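Local coordinates for chitin oligosaccharide binding protein NagB2 (Paenibacillus sp. FPU-7, PDB 7EHU) that binds chitin oligosaccharides such as N,N'-diacetylchitobiose and N,N',N''-triacetylchitotriose, probably as the extracellular solute-binding component of a sugar uptake system, at residues L142-F147 / N316-S321; F127-E132 / G312-G317. One frame throughout, in Å; residues are numbered along the deposited sequence.

Interaction 1: residues L142-F147 / N316-S321; sequences LPEAGF and NGYGFS. With NAG (2-acetamido-2-deoxy-beta-D-glucopyranose), chain B; NAG (2-acetamido-2-deoxy-beta-D-glucopyranose), chain C.
Glu144 lies alongside Tyr318, the two side chains pointing the same way, with carboxylate and phenol ring planes only 12° apart. CG of Glu144 is anti to its backbone N (chi1 169°), which starts the extended chain alongside the ring; OE1 lies 3.9 Å from CE2 of Tyr318. One water joins the two ends: it donates to Glu144 OE1 and is hydrogen-bonded to Tyr318 OH at 2.7 Å. The backbones that carry them pair as antiparallel strands. Leu142 and Tyr318 form a hydrogen-bonded pair, and Glu144 N adds a nearly straight bond to Asn316 O at 2.8 Å. Between these bonds Pro143 CA approaches Gly317 CA to 4.0 Å; a CB on Gly317 would clash with Leu142 O. In this periplasmic-binding-protein-like fold, strands 138-154 and 309-320 are neighbours in the sheet; the chain turns a corner at Glu144, and Glu144, Ala145, Phe147 and Asn316 line the glycan pocket. There Asn316 OD1 accepts the N2-H of the chain B NAG at 2.9 Å, while Asn95 OD1 engages ND2 and so helps to fix the amide's rotation. The acetyl methyl C8 of that sugar rests against CB of Ala145, 3.8 Å away, and CB of Glu144. Where the strands diverge, a second water bridges Ala145 O and Asn316 N. Phe147 offers a ring face to C6 of the chain C NAG, 3.6 Å from its CZ.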
ATOM      1  N   LEU A 142      14.793   2.338  -0.234  1.00  8.34           N
ATOM      2  CA  LEU A 142      14.450   3.724  -0.539  1.00  8.41           C
ATOM      3  C   LEU A 142      13.022   3.769  -1.066  1.00  8.53           C
ATOM      4  O   LEU A 142      12.741   3.208  -2.135  1.00  8.67           O
ATOM      5  CB  LEU A 142      15.410   4.347  -1.549  1.00  9.39           C
ATOM      6  CG  LEU A 142      16.854   4.366  -1.071  1.00  9.98           C
ATOM      7  CD1 LEU A 142      17.781   4.799  -2.192  1.00 11.27           C
ATOM      8  CD2 LEU A 142      17.080   5.262   0.146  1.00 11.42           C
ATOM      9  N   PRO A 143      12.100   4.415  -0.364  1.00  8.24           N
ATOM     10  CA  PRO A 143      10.714   4.417  -0.825  1.00  7.76           C
ATOM     11  C   PRO A 143      10.621   5.144  -2.157  1.00  7.71           C
ATOM     12  O   PRO A 143      11.266   6.179  -2.365  1.00  8.90           O
ATOM     13  CB  PRO A 143       9.981   5.172   0.282  1.00  9.91           C
ATOM     14  CG  PRO A 143      11.015   6.011   0.938  1.00 11.00           C
ATOM     15  CD  PRO A 143      12.285   5.221   0.848  1.00  8.69           C
ATOM     16  N   GLU A 144       9.787   4.615  -3.054  1.00  8.08           N
ATOM     17  CA  GLU A 144       9.548   5.203  -4.371  1.00  8.49           C
ATOM     18  C   GLU A 144       8.472   6.276  -4.331  1.00  8.20           C
ATOM     19  O   GLU A 144       8.519   7.219  -5.123  1.00  9.19           O
ATOM     20  CB  GLU A 144       9.108   4.078  -5.338  1.00  9.91           C
ATOM     21  CG  GLU A 144       8.583   4.539  -6.660  1.00 11.79           C
ATOM     22  CD  GLU A 144       8.200   3.429  -7.627  1.00 12.56           C
ATOM     23  OE1 GLU A 144       8.579   2.264  -7.435  1.00 13.99           O
ATOM     24  OE2 GLU A 144       7.525   3.748  -8.612  1.00 16.59           O
ATOM     25  N   ALA A 145       7.514   6.127  -3.429  1.00  7.78           N
ATOM     26  CA  ALA A 145       6.371   7.012  -3.318  1.00  8.69           C
ATOM     27  C   ALA A 145       5.926   6.974  -1.869  1.00  8.44           C
ATOM     28  O   ALA A 145       6.337   6.106  -1.100  1.00  9.36           O
ATOM     29  CB  ALA A 145       5.220   6.549  -4.213  1.00  9.12           C
ATOM     30  N   GLY A 146       5.078   7.933  -1.496  1.00  8.96           N
ATOM     31  CA  GLY A 146       4.296   7.851  -0.281  1.00  8.82           C
ATOM     32  C   GLY A 146       2.907   7.287  -0.567  1.00  9.30           C
ATOM     33  O   GLY A 146       2.511   7.133  -1.708  1.00 10.53           O
ATOM     34  N   PHE A 147       2.166   6.975   0.494  1.00  8.67           N
ATOM     35  CA  PHE A 147       0.781   6.554   0.338  1.00  8.70           C
ATOM     36  C   PHE A 147      -0.051   7.029   1.518  1.00  8.18           C
ATOM     37  O   PHE A 147       0.452   7.232   2.626  1.00  8.62           O
ATOM     38  CB  PHE A 147       0.617   5.016   0.186  1.00  8.92           C
ATOM     39  CG  PHE A 147       0.668   4.264   1.496  1.00  9.06           C
ATOM     40  CD1 PHE A 147       1.885   3.974   2.122  1.00  8.94           C
ATOM     41  CD2 PHE A 147      -0.497   3.867   2.110  1.00  9.22           C
ATOM     42  CE1 PHE A 147       1.915   3.310   3.327  1.00  9.13           C
ATOM     43  CE2 PHE A 147      -0.466   3.194   3.332  1.00  9.70           C
ATOM     44  CZ  PHE A 147       0.733   2.939   3.946  1.00 10.30           C
ATOM     45  N   ASN A 316       7.114   1.531   0.422  1.00  7.66           N
ATOM     46  CA  ASN A 316       7.424   0.652  -0.698  1.00  7.92           C
ATOM     47  C   ASN A 316       8.377   1.331  -1.658  1.00  7.34           C
ATOM     48  O   ASN A 316       8.188   2.497  -2.027  1.00  8.21           O
ATOM     49  CB  ASN A 316       6.132   0.236  -1.412  1.00  7.79           C
ATOM     50  CG  ASN A 316       6.357  -0.820  -2.490  1.00  7.63           C
ATOM     51  OD1 ASN A 316       6.001  -0.622  -3.656  1.00  8.40           O
ATOM     52  ND2 ASN A 316       6.973  -1.944  -2.113  1.00  8.25           N
ATOM     53  N   GLY A 317       9.412   0.609  -2.045  1.00  7.65           N
ATOM     54  CA  GLY A 317      10.379   1.120  -2.993  1.00  7.19           C
ATOM     55  C   GLY A 317      11.384   0.056  -3.333  1.00  8.50           C
ATOM     56  O   GLY A 317      11.031  -1.118  -3.298  1.00 10.80           O
ATOM     57  N   TYR A 318      12.618   0.427  -3.656  1.00  8.96           N
ATOM     58  CA  TYR A 318      13.642  -0.544  -4.038  1.00  8.14           C
ATOM     59  C   TYR A 318      14.622  -0.771  -2.888  1.00  8.41           C
ATOM     60  O   TYR A 318      15.060   0.166  -2.205  1.00  9.33           O
ATOM     61  CB  TYR A 318      14.378  -0.078  -5.303  1.00  9.07           C
ATOM     62  CG  TYR A 318      13.476  -0.193  -6.502  1.00  9.09           C
ATOM     63  CD1 TYR A 318      13.101  -1.438  -6.986  1.00  8.97           C
ATOM     64  CD2 TYR A 318      12.934   0.933  -7.127  1.00  9.94           C
ATOM     65  CE1 TYR A 318      12.226  -1.557  -8.059  1.00  9.42           C
ATOM     66  CE2 TYR A 318      12.072   0.821  -8.197  1.00 10.50           C
ATOM     67  CZ  TYR A 318      11.719  -0.417  -8.652  1.00  9.63           C
ATOM     68  OH  TYR A 318      10.823  -0.581  -9.681  1.00 10.27           O
ATOM     69  N   GLY A 319      14.948  -2.054  -2.706  1.00  8.05           N
ATOM     70  CA  GLY A 319      16.099  -2.478  -1.946  1.00  8.75           C
ATOM     71  C   GLY A 319      17.089  -3.194  -2.857  1.00  8.17           C
ATOM     72  O   GLY A 319      16.805  -3.473  -4.034  1.00  8.60           O
ATOM     73  N   PHE A 320      18.254  -3.502  -2.287  1.00  7.99           N
ATOM     74  CA  PHE A 320      19.410  -3.931  -3.056  1.00  8.97           C
ATOM     75  C   PHE A 320      20.091  -5.089  -2.355  1.00  9.26           C
ATOM     76  O   PHE A 320      20.196  -5.107  -1.129  1.00  9.70           O
ATOM     77  CB  PHE A 320      20.368  -2.742  -3.264  1.00  9.55           C
ATOM     78  CG  PHE A 320      19.648  -1.559  -3.845  1.00  9.15           C
ATOM     79  CD1 PHE A 320      19.463  -1.460  -5.213  1.00 10.46           C
ATOM     80  CD2 PHE A 320      19.051  -0.621  -3.019  1.00  9.48           C
ATOM     81  CE1 PHE A 320      18.725  -0.433  -5.755  1.00 11.02           C
ATOM     82  CE2 PHE A 320      18.307   0.417  -3.555  1.00 10.28           C
ATOM     83  CZ  PHE A 320      18.158   0.523  -4.928  1.00 10.90           C
ATOM     84  N   SER A 321      20.544  -6.070  -3.127  1.00  9.75           N
ATOM     85  CA  SER A 321      21.240  -7.194  -2.518  1.00  9.21           C
ATOM     86  C   SER A 321      22.541  -6.725  -1.873  1.00  9.71           C
ATOM     87  O   SER A 321      23.248  -5.874  -2.413  1.00 10.96           O
ATOM     88  CB  SER A 321      21.528  -8.252  -3.578  1.00  9.83           C
ATOM     89  OG  SER A 321      22.279  -9.286  -2.978  1.00 10.99           O
TER
HETATM   90  C1  NAG B   2       2.023  -0.078  -5.434  1.00  8.60           C
HETATM   91  C2  NAG B   2       2.436   0.535  -4.107  1.00  8.41           C
HETATM   92  C3  NAG B   2       2.392  -0.504  -2.990  1.00  8.39           C
HETATM   93  C4  NAG B   2       1.083  -1.281  -2.994  1.00  8.39           C
HETATM   94  C5  NAG B   2       0.837  -1.819  -4.397  1.00  8.13           C
HETATM   95  C6  NAG B   2      -0.465  -2.561  -4.560  1.00  9.49           C
HETATM   96  C7  NAG B   2       4.065   2.389  -4.350  1.00  9.29           C
HETATM   97  C8  NAG B   2       5.516   2.726  -4.466  1.00 10.70           C
HETATM   98  N2  NAG B   2       3.779   1.087  -4.207  1.00  8.36           N
HETATM   99  O3  NAG B   2       2.586   0.184  -1.764  1.00  8.14           O
HETATM  100  O4  NAG B   2       1.195  -2.400  -2.118  1.00  7.63           O
HETATM  101  O5  NAG B   2       0.795  -0.714  -5.308  1.00  8.31           O
HETATM  102  O6  NAG B   2      -0.574  -3.112  -5.869  1.00 10.15           O
HETATM  103  O7  NAG B   2       3.198   3.259  -4.364  1.00 10.05           O
HETATM  104  C1  NAG C   3       0.441  -2.381  -0.939  1.00  8.40           C
HETATM  105  C2  NAG C   3       0.593  -3.730  -0.278  1.00  7.93           C
HETATM  106  C3  NAG C   3      -0.046  -3.725   1.110  1.00  7.72           C
HETATM  107  C4  NAG C   3       0.510  -2.577   1.944  1.00  7.25           C
HETATM  108  C5  NAG C   3       0.359  -1.256   1.195  1.00  7.50           C
HETATM  109  C6  NAG C   3       0.985  -0.081   1.916  1.00  7.98           C
HETATM  110  C7  NAG C   3       0.801  -5.752  -1.645  1.00 10.11           C
HETATM  111  C8  NAG C   3       0.069  -6.801  -2.438  1.00 10.75           C
HETATM  112  N2  NAG C   3       0.045  -4.802  -1.093  1.00  7.92           N
HETATM  113  O3  NAG C   3       0.219  -4.981   1.723  1.00  8.76           O
HETATM  114  O4  NAG C   3      -0.176  -2.445   3.185  1.00  8.29           O
HETATM  115  O5  NAG C   3       0.981  -1.368  -0.095  1.00  7.91           O
HETATM  116  O6  NAG C   3       2.378  -0.264   2.116  1.00  8.62           O
HETATM  117  O7  NAG C   3       2.024  -5.774  -1.501  1.00 12.22           O
HETATM  118  O   HOH W   1       9.161   1.473 -10.339  1.00 11.85           O
HETATM  119  O   HOH W   2       5.228   3.810  -0.068  1.00  8.79           O

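Interaction 2: residues F127-E132 / G312-G317. With NAG (2-acetamido-2-deoxy-beta-D-glucopyranose), chain B; NAG (2-acetamido-2-deoxy-beta-D-glucopyranose), chain C.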
ATOM      1  N   PHE A 127      14.553  12.372   1.534  1.00  9.37           N
ATOM      2  CA  PHE A 127      13.311  11.623   1.655  1.00  9.06           C
ATOM      3  C   PHE A 127      12.481  12.143   2.818  1.00  9.39           C
ATOM      4  O   PHE A 127      13.002  12.475   3.871  1.00 10.58           O
ATOM      5  CB  PHE A 127      13.619  10.126   1.818  1.00  9.37           C
ATOM      6  CG  PHE A 127      14.265   9.526   0.591  1.00  8.79           C
ATOM      7  CD1 PHE A 127      15.629   9.619   0.387  1.00  9.31           C
ATOM      8  CD2 PHE A 127      13.505   8.923  -0.399  1.00  9.21           C
ATOM      9  CE1 PHE A 127      16.211   9.105  -0.734  1.00  9.75           C
ATOM     10  CE2 PHE A 127      14.088   8.418  -1.528  1.00  9.76           C
ATOM     11  CZ  PHE A 127      15.439   8.494  -1.693  1.00  9.98           C
ATOM     12  N   PHE A 128      11.165  12.180   2.642  1.00  9.50           N
ATOM     13  CA  PHE A 128      10.312  12.569   3.760  1.00  9.92           C
ATOM     14  C   PHE A 128      10.579  11.692   4.981  1.00  9.47           C
ATOM     15  O   PHE A 128      10.693  12.192   6.106  1.00 10.98           O
ATOM     16  CB  PHE A 128       8.835  12.493   3.366  1.00  9.53           C
ATOM     17  CG  PHE A 128       8.393  13.564   2.414  1.00  9.61           C
ATOM     18  CD1 PHE A 128       8.215  14.867   2.832  1.00 11.27           C
ATOM     19  CD2 PHE A 128       8.170  13.268   1.088  1.00 10.05           C
ATOM     20  CE1 PHE A 128       7.802  15.842   1.930  1.00 12.33           C
ATOM     21  CE2 PHE A 128       7.765  14.241   0.203  1.00 11.31           C
ATOM     22  CZ  PHE A 128       7.589  15.518   0.621  1.00 11.03           C
ATOM     23  N   GLU A 129      10.606  10.373   4.798  1.00  9.87           N
ATOM     24  CA  GLU A 129      10.739   9.446   5.918  1.00 10.02           C
ATOM     25  C   GLU A 129      11.376   8.146   5.465  1.00 10.05           C
ATOM     26  O   GLU A 129      10.786   7.430   4.649  1.00 11.20           O
ATOM     27  CB  GLU A 129       9.379   9.122   6.525  1.00 11.41           C
ATOM     28  CG  GLU A 129       8.695  10.246   7.252  1.00 15.58           C
ATOM     29  CD  GLU A 129       7.381   9.844   7.920  1.00 18.48           C
ATOM     30  OE1 GLU A 129       7.036   8.632   7.969  1.00 19.20           O
ATOM     31  OE2 GLU A 129       6.729  10.749   8.492  1.00 21.56           O
ATOM     32  N   LEU A 130      12.530   7.807   6.035  1.00 10.53           N
ATOM     33  CA  LEU A 130      13.167   6.523   5.787  1.00 10.06           C
ATOM     34  C   LEU A 130      12.975   5.539   6.943  1.00 10.32           C
ATOM     35  O   LEU A 130      13.520   4.427   6.895  1.00 10.93           O
ATOM     36  CB  LEU A 130      14.653   6.708   5.496  1.00 10.73           C
ATOM     37  CG  LEU A 130      15.002   7.483   4.227  1.00 10.78           C
ATOM     38  CD1 LEU A 130      16.509   7.673   4.100  1.00 11.70           C
ATOM     39  CD2 LEU A 130      14.445   6.795   3.014  1.00 10.50           C
ATOM     40  N   ARG A 131      12.183   5.900   7.956  1.00 12.49           N
ATOM     41  CA  ARG A 131      12.118   5.097   9.164  1.00 22.45           C
ATOM     42  C   ARG A 131      11.775   3.625   8.863  1.00 13.25           C
ATOM     43  O   ARG A 131      12.349   2.724   9.478  1.00 11.46           O
ATOM     44  CB  ARG A 131      11.060   5.691  10.100  1.00 49.93           C
ATOM     45  CG  ARG A 131      11.091   4.996  11.411  1.00 77.67           C
ATOM     46  CD  ARG A 131      10.182   5.445  12.457  1.00103.82           C
ATOM     47  NE  ARG A 131      10.400   4.671  13.667  1.00128.21           N
ATOM     48  CZ  ARG A 131      10.134   3.375  13.793  1.00148.56           C
ATOM     49  NH1 ARG A 131      10.133   2.608  12.719  1.00155.53           N
ATOM     50  NH2 ARG A 131      10.232   2.793  14.973  1.00155.51           N
ATOM     51  N   GLU A 132      10.820   3.350   7.955  1.00 10.43           N
ATOM     52  CA  GLU A 132      10.413   1.961   7.749  1.00 10.12           C
ATOM     53  C   GLU A 132      11.556   1.119   7.197  1.00  9.01           C
ATOM     54  O   GLU A 132      11.587  -0.102   7.379  1.00  9.59           O
ATOM     55  CB  GLU A 132       9.199   1.859   6.820  1.00 10.19           C
ATOM     56  CG  GLU A 132       7.891   2.432   7.356  1.00 11.46           C
ATOM     57  CD  GLU A 132       6.662   1.803   6.747  1.00 11.19           C
ATOM     58  OE1 GLU A 132       6.790   0.840   5.982  1.00 11.79           O
ATOM     59  OE2 GLU A 132       5.534   2.281   7.016  1.00 14.05           O
ATOM     60  N   GLY A 312      -1.126   5.773   6.462  1.00  8.46           N
ATOM     61  CA  GLY A 312      -0.210   6.248   5.440  1.00  8.97           C
ATOM     62  C   GLY A 312       1.220   6.188   5.914  1.00  8.74           C
ATOM     63  O   GLY A 312       1.506   5.903   7.081  1.00 10.55           O
ATOM     64  N   GLY A 313       2.115   6.478   4.983  1.00  9.08           N
ATOM     65  CA  GLY A 313       3.543   6.433   5.254  1.00  9.58           C
ATOM     66  C   GLY A 313       4.322   6.318   3.958  1.00  8.52           C
ATOM     67  O   GLY A 313       3.794   6.560   2.879  1.00  9.13           O
ATOM     68  N   TRP A 314       5.583   5.923   4.100  1.00  8.47           N
ATOM     69  CA  TRP A 314       6.489   5.689   2.975  1.00  8.21           C
ATOM     70  C   TRP A 314       7.015   4.271   3.160  1.00  8.61           C
ATOM     71  O   TRP A 314       7.919   4.027   3.951  1.00 10.68           O
ATOM     72  CB  TRP A 314       7.594   6.729   2.918  1.00  8.41           C
ATOM     73  CG  TRP A 314       7.074   8.072   2.461  1.00  9.14           C
ATOM     74  CD1 TRP A 314       7.049   8.548   1.175  1.00  9.70           C
ATOM     75  CD2 TRP A 314       6.490   9.094   3.273  1.00 10.81           C
ATOM     76  NE1 TRP A 314       6.490   9.787   1.143  1.00 10.52           N
ATOM     77  CE2 TRP A 314       6.151  10.160   2.413  1.00 10.04           C
ATOM     78  CE3 TRP A 314       6.232   9.224   4.639  1.00 11.57           C
ATOM     79  CZ2 TRP A 314       5.555  11.337   2.868  1.00 11.62           C
ATOM     80  CZ3 TRP A 314       5.648  10.409   5.093  1.00 13.13           C
ATOM     81  CH2 TRP A 314       5.315  11.439   4.207  1.00 12.60           C
ATOM     82  N   SER A 315       6.388   3.333   2.483  1.00  7.84           N
ATOM     83  CA  SER A 315       6.533   1.922   2.786  1.00  7.49           C
ATOM     84  C   SER A 315       7.119   1.076   1.671  1.00  7.44           C
ATOM     85  O   SER A 315       7.501  -0.061   1.940  1.00  8.59           O
ATOM     86  CB  SER A 315       5.147   1.332   3.077  1.00  8.75           C
ATOM     87  OG  SER A 315       4.321   1.532   1.932  1.00  9.80           O
ATOM     88  N   ASN A 316       7.114   1.531   0.422  1.00  7.66           N
ATOM     89  CA  ASN A 316       7.424   0.652  -0.698  1.00  7.92           C
ATOM     90  C   ASN A 316       8.377   1.331  -1.658  1.00  7.34           C
ATOM     91  O   ASN A 316       8.188   2.497  -2.027  1.00  8.21           O
ATOM     92  CB  ASN A 316       6.132   0.236  -1.412  1.00  7.79           C
ATOM     93  CG  ASN A 316       6.357  -0.820  -2.490  1.00  7.63           C
ATOM     94  OD1 ASN A 316       6.001  -0.622  -3.656  1.00  8.40           O
ATOM     95  ND2 ASN A 316       6.973  -1.944  -2.113  1.00  8.25           N
ATOM     96  N   GLY A 317       9.412   0.609  -2.045  1.00  7.65           N
ATOM     97  CA  GLY A 317      10.379   1.120  -2.993  1.00  7.19           C
ATOM     98  C   GLY A 317      11.384   0.056  -3.333  1.00  8.50           C
ATOM     99  O   GLY A 317      11.031  -1.118  -3.298  1.00 10.80           O
TER
HETATM  100  C1  NAG B   2       2.023  -0.078  -5.434  1.00  8.60           C
HETATM  101  C2  NAG B   2       2.436   0.535  -4.107  1.00  8.41           C
HETATM  102  C3  NAG B   2       2.392  -0.504  -2.990  1.00  8.39           C
HETATM  103  C4  NAG B   2       1.083  -1.281  -2.994  1.00  8.39           C
HETATM  104  C5  NAG B   2       0.837  -1.819  -4.397  1.00  8.13           C
HETATM  105  C6  NAG B   2      -0.465  -2.561  -4.560  1.00  9.49           C
HETATM  106  C7  NAG B   2       4.065   2.389  -4.350  1.00  9.29           C
HETATM  107  C8  NAG B   2       5.516   2.726  -4.466  1.00 10.70           C
HETATM  108  N2  NAG B   2       3.779   1.087  -4.207  1.00  8.36           N
HETATM  109  O3  NAG B   2       2.586   0.184  -1.764  1.00  8.14           O
HETATM  110  O4  NAG B   2       1.195  -2.400  -2.118  1.00  7.63           O
HETATM  111  O5  NAG B   2       0.795  -0.714  -5.308  1.00  8.31           O
HETATM  112  O6  NAG B   2      -0.574  -3.112  -5.869  1.00 10.15           O
HETATM  113  O7  NAG B   2       3.198   3.259  -4.364  1.00 10.05           O
HETATM  114  C1  NAG C   3       0.441  -2.381  -0.939  1.00  8.40           C
HETATM  115  C2  NAG C   3       0.593  -3.730  -0.278  1.00  7.93           C
HETATM  116  C3  NAG C   3      -0.046  -3.725   1.110  1.00  7.72           C
HETATM  117  C4  NAG C   3       0.510  -2.577   1.944  1.00  7.25           C
HETATM  118  C5  NAG C   3       0.359  -1.256   1.195  1.00  7.50           C
HETATM  119  C6  NAG C   3       0.985  -0.081   1.916  1.00  7.98           C
HETATM  120  C7  NAG C   3       0.801  -5.752  -1.645  1.00 10.11           C
HETATM  121  C8  NAG C   3       0.069  -6.801  -2.438  1.00 10.75           C
HETATM  122  N2  NAG C   3       0.045  -4.802  -1.093  1.00  7.92           N
HETATM  123  O3  NAG C   3       0.219  -4.981   1.723  1.00  8.76           O
HETATM  124  O4  NAG C   3      -0.176  -2.445   3.185  1.00  8.29           O
HETATM  125  O5  NAG C   3       0.981  -1.368  -0.095  1.00  7.91           O
HETATM  126  O6  NAG C   3       2.378  -0.264   2.116  1.00  8.62           O
HETATM  127  O7  NAG C   3       2.024  -5.774  -1.501  1.00 12.22           O
HETATM  128  O   HOH W   3       7.008   6.178   6.713  1.00 13.25           O
HETATM  129  O   HOH W   4       9.595   5.131   5.847  1.00 13.49           O
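Phe128 sets its CB over one face of the Trp314 indole, a CH-pi contact 3.7 Å from the centroid of the six-membered ring and 19° off its normal. The two rings themselves are near parallel but slid apart, with little overlap. Glu129 crosses the indole at about a right angle, its CD 3.4 Å from CZ3. This tight packing lies at the surface, with Phe128 and Glu129 exposed, and Trp314 NE1 is held by the carbonyl of Pro356. An alanine in place of Trp314 would probably leave the CB of Phe128 and the Glu129 chain without their aromatic surface and Pro356 O without its indole donor. In this solute-binding-protein fold the contact lays the loop after helix 115-121 against strand 309-320, which also reaches the glycan. Away from the indole the fit is looser: no direct hydrogen bond joins the segments, and two waters bridge them instead. One donates to Glu129 OE1 and accepts from Trp314 N; the other donates to Glu129 O and Trp314 O and accepts from Glu132 N. Glu132 runs CB and CG past Trp314 O and brings OE1 to 3.4 Å from both CA and CB of Ser315. Ser315 OG stands between the backbone N and the carbonyl carbon (chi1 59°), where it shares a 2.7 Å hydrogen bond with O6 of the chain C NAG.

Strand 309-320 carries both contacts, whose centres lie 8 Å apart, and the ranges 312-317 and 316-321 share Asn316 and Gly317. Interaction 1 pairs this strand with its sheet neighbour 138-154, whereas interaction 2 sets a more exposed loop against it. They meet around Gly146 and Phe147: a probable hydrogen bond runs from Phe147 N to Gly313 O (2.9 Å), and Gly146 CA packs against Trp314 CD1 at 3.2 Å. The Phe147 ring also touches Ser315, with CE1 3.3 Å from OG, so an aromatic from one contact and a hydroxyl from the other serve the same chain C sugar. Consecutive residues Ser315 and Asn316 thus address successive NAG units of the bound glycan.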